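Ribulose-bisphosphate carboxylase (PDB 4NAS) belongs to the ribulose-bisphosphate carboxylase large-chain family, pairing an N-terminal domain built round a mixed beta sheet with a TIM-barrel catalytic domain. Local coordinates at residues A92-T97 / E111-P116; E118-F123 / M292-A297. All coordinates share one frame; numbering follows the deposited sequence.

Contact 1: A92-T97 / E111-P116; sequences ASLLVT and ERLQMP
Leu94 reaches from helix 91-99 to Leu113 of strand 108-114 and Met115 just beyond its end, in a small apolar contact that buries 114 Å² in total. Its CB points toward the strand but stays 6.3 Å from Met115 SE. The next atom, CG, lies anti to the backbone N (chi1 175°), which carries the branch away from the helix; it comes within 4.9 Å of Leu113 CD1. Of the two methyls, Leu94 CD1 stays 5.0 Å from Met115 SE, and the touching falls to CD2. That methyl sits 4.1 Å from the selenium of Met115, SE (a selenomethionine), and 4.5 Å from Leu113 CD1. The Leu94 and Met115 side chains are set obliquely. Met115 holds its CG beside the backbone N and opposite the carbonyl carbon (chi1 -63°), then bends at its last torsion (chi3 28°), past the selenium that meets Leu94. The geometry is that of a helix packed on a sheet within the N-terminal domain. Leu113 also rests on Val13 and Ala15 of strand 12-22, which flanks strand 108-114 on one side as 281-282 does on the other, while Ser93, Val96 and Thr97 of the helix pack against Phe182 and Asn242 of the second subunit.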
loop_
_atom_site.group_PDB
_atom_site.type_symbol
_atom_site.label_atom_id
_atom_site.label_comp_id
_atom_site.label_asym_id
_atom_site.label_seq_id
_atom_site.Cartn_x
_atom_site.Cartn_y
_atom_site.Cartn_z
ATOM N N ALA B 92 -5.899 -8.294 1.464
ATOM C CA ALA B 92 -5.120 -8.729 0.295
ATOM C C ALA B 92 -6.006 -9.341 -0.788
ATOM O O ALA B 92 -5.866 -9.027 -1.969
ATOM C CB ALA B 92 -4.035 -9.712 0.692
ATOM N N SER B 93 -6.891 -10.247 -0.392
ATOM C CA SER B 93 -7.711 -10.952 -1.375
ATOM C C SER B 93 -8.639 -9.948 -2.043
ATOM O O SER B 93 -8.802 -9.950 -3.255
ATOM C CB SER B 93 -8.545 -12.035 -0.713
ATOM O OG SER B 93 -9.511 -11.429 0.127
ATOM N N LEU B 94 -9.208 -9.064 -1.233
ATOM C CA LEU B 94 -10.114 -8.052 -1.718
ATOM C C LEU B 94 -9.433 -7.118 -2.730
ATOM O O LEU B 94 -9.910 -6.940 -3.855
ATOM C CB LEU B 94 -10.676 -7.259 -0.534
ATOM C CG LEU B 94 -11.550 -6.079 -0.959
ATOM C CD1 LEU B 94 -12.771 -6.596 -1.767
ATOM C CD2 LEU B 94 -11.987 -5.222 0.242
ATOM N N LEU B 95 -8.312 -6.524 -2.324
ATOM C CA LEU B 95 -7.603 -5.551 -3.177
ATOM C C LEU B 95 -7.014 -6.156 -4.464
ATOM O O LEU B 95 -7.096 -5.570 -5.561
ATOM C CB LEU B 95 -6.523 -4.816 -2.341
ATOM C CG LEU B 95 -7.200 -3.887 -1.319
ATOM C CD1 LEU B 95 -6.213 -3.065 -0.450
ATOM C CD2 LEU B 95 -8.149 -2.930 -2.035
ATOM N N VAL B 96 -6.428 -7.342 -4.345
ATOM C CA VAL B 96 -5.789 -7.978 -5.512
ATOM C C VAL B 96 -6.843 -8.368 -6.544
ATOM O O VAL B 96 -6.603 -8.340 -7.761
ATOM C CB VAL B 96 -5.011 -9.221 -5.118
ATOM C CG1 VAL B 96 -4.680 -10.091 -6.373
ATOM C CG2 VAL B 96 -3.731 -8.861 -4.393
ATOM N N THR B 97 -8.016 -8.725 -6.046
ATOM C CA THR B 97 -9.133 -9.082 -6.925
ATOM C C THR B 97 -9.736 -7.846 -7.607
ATOM O O THR B 97 -9.890 -7.823 -8.826
ATOM C CB THR B 97 -10.203 -9.853 -6.146
ATOM O OG1 THR B 97 -9.611 -11.031 -5.571
ATOM C CG2 THR B 97 -11.403 -10.220 -7.051
ATOM N N GLU B 111 -13.725 3.670 -7.628
ATOM C CA GLU B 111 -14.591 4.738 -7.127
ATOM C C GLU B 111 -15.509 4.271 -6.012
ATOM O O GLU B 111 -15.883 5.043 -5.123
ATOM C CB GLU B 111 -15.491 5.247 -8.262
ATOM C CG GLU B 111 -14.767 5.951 -9.401
ATOM C CD GLU B 111 -14.421 7.383 -9.062
ATOM O OE1 GLU B 111 -15.101 8.296 -9.581
ATOM O OE2 GLU B 111 -13.480 7.595 -8.269
ATOM N N ARG B 112 -15.920 3.014 -6.088
ATOM C CA ARG B 112 -16.900 2.501 -5.145
ATOM C C ARG B 112 -16.756 0.996 -4.949
ATOM O O ARG B 112 -16.469 0.239 -5.901
ATOM C CB ARG B 112 -18.328 2.844 -5.594
ATOM C CG ARG B 112 -19.404 2.420 -4.579
ATOM C CD ARG B 112 -20.837 2.678 -5.061
ATOM N NE ARG B 112 -21.792 2.457 -3.974
ATOM C CZ ARG B 112 -23.111 2.551 -4.096
ATOM N NH1 ARG B 112 -23.646 2.844 -5.268
ATOM N NH2 ARG B 112 -23.897 2.340 -3.046
ATOM N N LEU B 113 -16.926 0.576 -3.699
ATOM C CA LEU B 113 -17.021 -0.841 -3.364
ATOM C C LEU B 113 -18.305 -1.098 -2.608
ATOM O O LEU B 113 -18.510 -0.587 -1.499
ATOM C CB LEU B 113 -15.840 -1.279 -2.506
ATOM C CG LEU B 113 -14.496 -1.405 -3.213
ATOM C CD1 LEU B 113 -13.416 -1.711 -2.160
ATOM C CD2 LEU B 113 -14.490 -2.476 -4.311
ATOM N N GLN B 114 -19.197 -1.870 -3.200
ATOM C CA GLN B 114 -20.389 -2.254 -2.451
ATOM C C GLN B 114 -20.176 -3.652 -1.893
ATOM O O GLN B 114 -20.044 -4.622 -2.642
ATOM C CB GLN B 114 -21.638 -2.174 -3.325
ATOM C CG GLN B 114 -21.963 -0.738 -3.746
ATOM C CD GLN B 114 -23.092 -0.652 -4.756
ATOM O OE1 GLN B 114 -24.252 -0.899 -4.426
ATOM N NE2 GLN B 114 -22.759 -0.288 -5.993
HETATM N N MSE B 115 -20.150 -3.755 -0.573
HETATM C CA MSE B 115 -19.749 -5.007 0.063
HETATM C C MSE B 115 -20.878 -5.760 0.744
HETATM O O MSE B 115 -21.644 -5.186 1.518
HETATM C CB MSE B 115 -18.591 -4.747 1.006
HETATM C CG MSE B 115 -17.411 -4.254 0.215
HETATM SE SE MSE B 115 -15.855 -4.216 1.283
HETATM C CE MSE B 115 -16.246 -5.618 2.564
ATOM N N PRO B 116 -21.000 -7.054 0.421
ATOM C CA PRO B 116 -22.093 -7.851 0.967
ATOM C C PRO B 116 -21.843 -8.072 2.447
ATOM O O PRO B 116 -20.687 -8.038 2.892
ATOM C CB PRO B 116 -21.983 -9.180 0.214
ATOM C CG PRO B 116 -20.974 -8.959 -0.859
ATOM C CD PRO B 116 -20.087 -7.862 -0.400
#

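Contact 2: E118-F123 / M292-A297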
loop_
_atom_site.group_PDB
_atom_site.type_symbol
_atom_site.label_atom_id
_atom_site.label_comp_id
_atom_site.label_asym_id
_atom_site.label_seq_id
_atom_site.Cartn_x
_atom_site.Cartn_y
_atom_site.Cartn_z
ATOM N N GLU B 118 -21.937 -10.770 4.289
ATOM C CA GLU B 118 -21.117 -11.934 4.626
ATOM C C GLU B 118 -19.623 -11.584 4.647
ATOM O O GLU B 118 -18.875 -12.031 5.523
ATOM C CB GLU B 118 -21.373 -13.081 3.646
ATOM C CG GLU B 118 -22.660 -13.835 3.897
ATOM C CD GLU B 118 -23.132 -14.617 2.682
ATOM O OE1 GLU B 118 -23.894 -15.593 2.868
ATOM O OE2 GLU B 118 -22.747 -14.246 1.544
ATOM N N LEU B 119 -19.203 -10.752 3.703
ATOM C CA LEU B 119 -17.802 -10.336 3.619
ATOM C C LEU B 119 -17.409 -9.270 4.665
ATOM O O LEU B 119 -16.337 -9.357 5.270
ATOM C CB LEU B 119 -17.459 -9.851 2.208
ATOM C CG LEU B 119 -16.001 -9.376 2.051
ATOM C CD1 LEU B 119 -14.994 -10.518 2.247
ATOM C CD2 LEU B 119 -15.781 -8.681 0.710
ATOM N N VAL B 120 -18.253 -8.257 4.841
ATOM C CA VAL B 120 -18.044 -7.255 5.880
ATOM C C VAL B 120 -17.822 -7.938 7.227
ATOM O O VAL B 120 -16.907 -7.598 7.948
ATOM C CB VAL B 120 -19.243 -6.279 5.967
ATOM C CG1 VAL B 120 -19.077 -5.295 7.139
ATOM C CG2 VAL B 120 -19.403 -5.522 4.660
ATOM N N ARG B 121 -18.617 -8.959 7.536
ATOM C CA ARG B 121 -18.479 -9.618 8.846
ATOM C C ARG B 121 -17.220 -10.471 9.061
ATOM O O ARG B 121 -16.950 -10.896 10.174
ATOM C CB ARG B 121 -19.744 -10.399 9.219
ATOM C CG ARG B 121 -20.928 -9.494 9.513
ATOM C CD ARG B 121 -22.198 -10.313 9.744
ATOM N NE ARG B 121 -23.356 -9.465 10.016
ATOM C CZ ARG B 121 -23.857 -9.243 11.230
ATOM N NH1 ARG B 121 -24.927 -8.472 11.380
ATOM N NH2 ARG B 121 -23.296 -9.801 12.296
ATOM N N GLN B 122 -16.438 -10.713 8.015
ATOM C CA GLN B 122 -15.187 -11.436 8.193
ATOM C C GLN B 122 -14.049 -10.495 8.616
ATOM O O GLN B 122 -12.944 -10.939 8.933
ATOM C CB GLN B 122 -14.808 -12.150 6.896
ATOM C CG GLN B 122 -15.737 -13.288 6.504
ATOM C CD GLN B 122 -15.225 -13.982 5.263
ATOM O OE1 GLN B 122 -14.198 -14.662 5.310
ATOM N NE2 GLN B 122 -15.902 -13.778 4.136
ATOM N N PHE B 123 -14.311 -9.195 8.600
ATOM C CA PHE B 123 -13.300 -8.228 9.021
ATOM C C PHE B 123 -13.591 -7.824 10.477
ATOM O O PHE B 123 -14.750 -7.891 10.907
ATOM C CB PHE B 123 -13.335 -7.018 8.102
ATOM C CG PHE B 123 -12.818 -7.284 6.720
ATOM C CD1 PHE B 123 -11.465 -7.521 6.500
ATOM C CD2 PHE B 123 -13.683 -7.288 5.632
ATOM C CE1 PHE B 123 -10.988 -7.755 5.208
ATOM C CE2 PHE B 123 -13.218 -7.518 4.338
ATOM C CZ PHE B 123 -11.865 -7.747 4.130
HETATM N N MSE B 292 -10.660 1.735 6.536
HETATM C CA MSE B 292 -10.231 2.024 7.906
HETATM C C MSE B 292 -11.171 1.454 8.961
HETATM O O MSE B 292 -10.725 0.874 9.949
HETATM C CB MSE B 292 -10.113 3.535 8.119
HETATM C CG MSE B 292 -8.980 4.182 7.384
HETATM SE SE MSE B 292 -7.284 3.417 7.914
HETATM C CE MSE B 292 -6.166 4.706 7.023
ATOM N N ARG B 293 -12.478 1.639 8.767
ATOM C CA ARG B 293 -13.457 1.093 9.708
ATOM C C ARG B 293 -13.386 -0.446 9.719
ATOM O O ARG B 293 -13.425 -1.093 10.776
ATOM C CB ARG B 293 -14.878 1.599 9.382
ATOM C CG ARG B 293 -15.966 1.071 10.302
ATOM C CD ARG B 293 -17.296 1.757 9.974
ATOM N NE ARG B 293 -18.326 1.466 10.964
ATOM C CZ ARG B 293 -19.592 1.858 10.858
ATOM N NH1 ARG B 293 -20.469 1.540 11.805
ATOM N NH2 ARG B 293 -19.983 2.536 9.789
ATOM N N LEU B 294 -13.240 -1.036 8.546
ATOM C CA LEU B 294 -13.182 -2.498 8.473
ATOM C C LEU B 294 -11.941 -3.032 9.178
ATOM O O LEU B 294 -11.989 -4.063 9.843
ATOM C CB LEU B 294 -13.156 -2.955 7.020
ATOM C CG LEU B 294 -14.415 -2.686 6.184
ATOM C CD1 LEU B 294 -14.204 -3.108 4.697
ATOM C CD2 LEU B 294 -15.605 -3.392 6.794
ATOM N N ALA B 295 -10.833 -2.313 9.013
ATOM C CA ALA B 295 -9.545 -2.719 9.557
ATOM C C ALA B 295 -9.483 -2.547 11.079
ATOM O O ALA B 295 -8.688 -3.209 11.739
ATOM C CB ALA B 295 -8.414 -1.942 8.869
ATOM N N GLY B 296 -10.300 -1.646 11.632
ATOM C CA GLY B 296 -10.423 -1.533 13.080
ATOM C C GLY B 296 -10.021 -0.204 13.716
ATOM O O GLY B 296 -9.807 -0.130 14.922
ATOM N N ALA B 297 -9.921 0.855 12.923
ATOM C CA ALA B 297 -9.590 2.166 13.489
ATOM C C ALA B 297 -10.721 2.588 14.428
ATOM O O ALA B 297 -11.902 2.443 14.105
ATOM C CB ALA B 297 -9.457 3.155 12.403
#
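Val120 is the first residue of 118-123 to meet 292-297, where its CG1 lies 4.0 Å from Leu294 CD2. CG1 stands anti to the backbone N (chi1 175°); the two side chains cross at about a right angle, and one methyl of each makes the contact. The carbonyl of Val120 is doubly engaged: His329 NE2 bonds to it, and Phe123 N donates to Val120 O over 3.1 Å, closing a type I beta turn that runs from Val120 to Phe123. Within that turn the CB of Arg121 points away from the contact, and its NE forms a salt bridge with Asp117. Gln122 follows, with its N bonded to Leu119 O at 3.1 Å and its own O held by Arg256 NH2. What the turn approaches is the C-terminal end of helix 284-295, a TIM-barrel helix that lies in sequence between the adjacent parallel strands 264-267 and 299-303. The helix stops in a Schellman motif, in which Ala297 N reaches Met292 O at 3.1 Å. A weak bond of 3.3 Å joins Gly296 N to Arg293 O. Gly296 is the C-prime residue, with positive phi (118°). Gly296 N also donates to Met292 O, which thus accepts two bonds. At the end of the turn Phe123 CA lies 5.8 Å from Leu294 CA, the nearest such pair across the two segments. Phe123 CB is 3.7 Å from Leu294 O and 4.2 Å from Leu294 CB. The Phe123 ring takes Leu294 CD1 obliquely, and it meets the Phe91 ring with the planes at about 40°.

Contacts 1 and 2 lie with centres about 12 Å apart and follow one another along the chain, since strand 108-114 leads into helix 117-120. Met115 joins them physically: its terminal methyl CE packs 3.8 Å from Val120 CG2, 3.9 Å from Leu294 CD1 and 4.0 Å from Phe123 CE2. The apolar packing thus runs from helix 91-99 of the N-terminal domain to helix 284-295 of the barrel. A bound calcium ion lies about 13 Å from the side chain of Met115 and one about 8 Å from that of Phe123. The calcium site of carboxylated Lys176, Asp178 and Glu179 draws no residue from either contact.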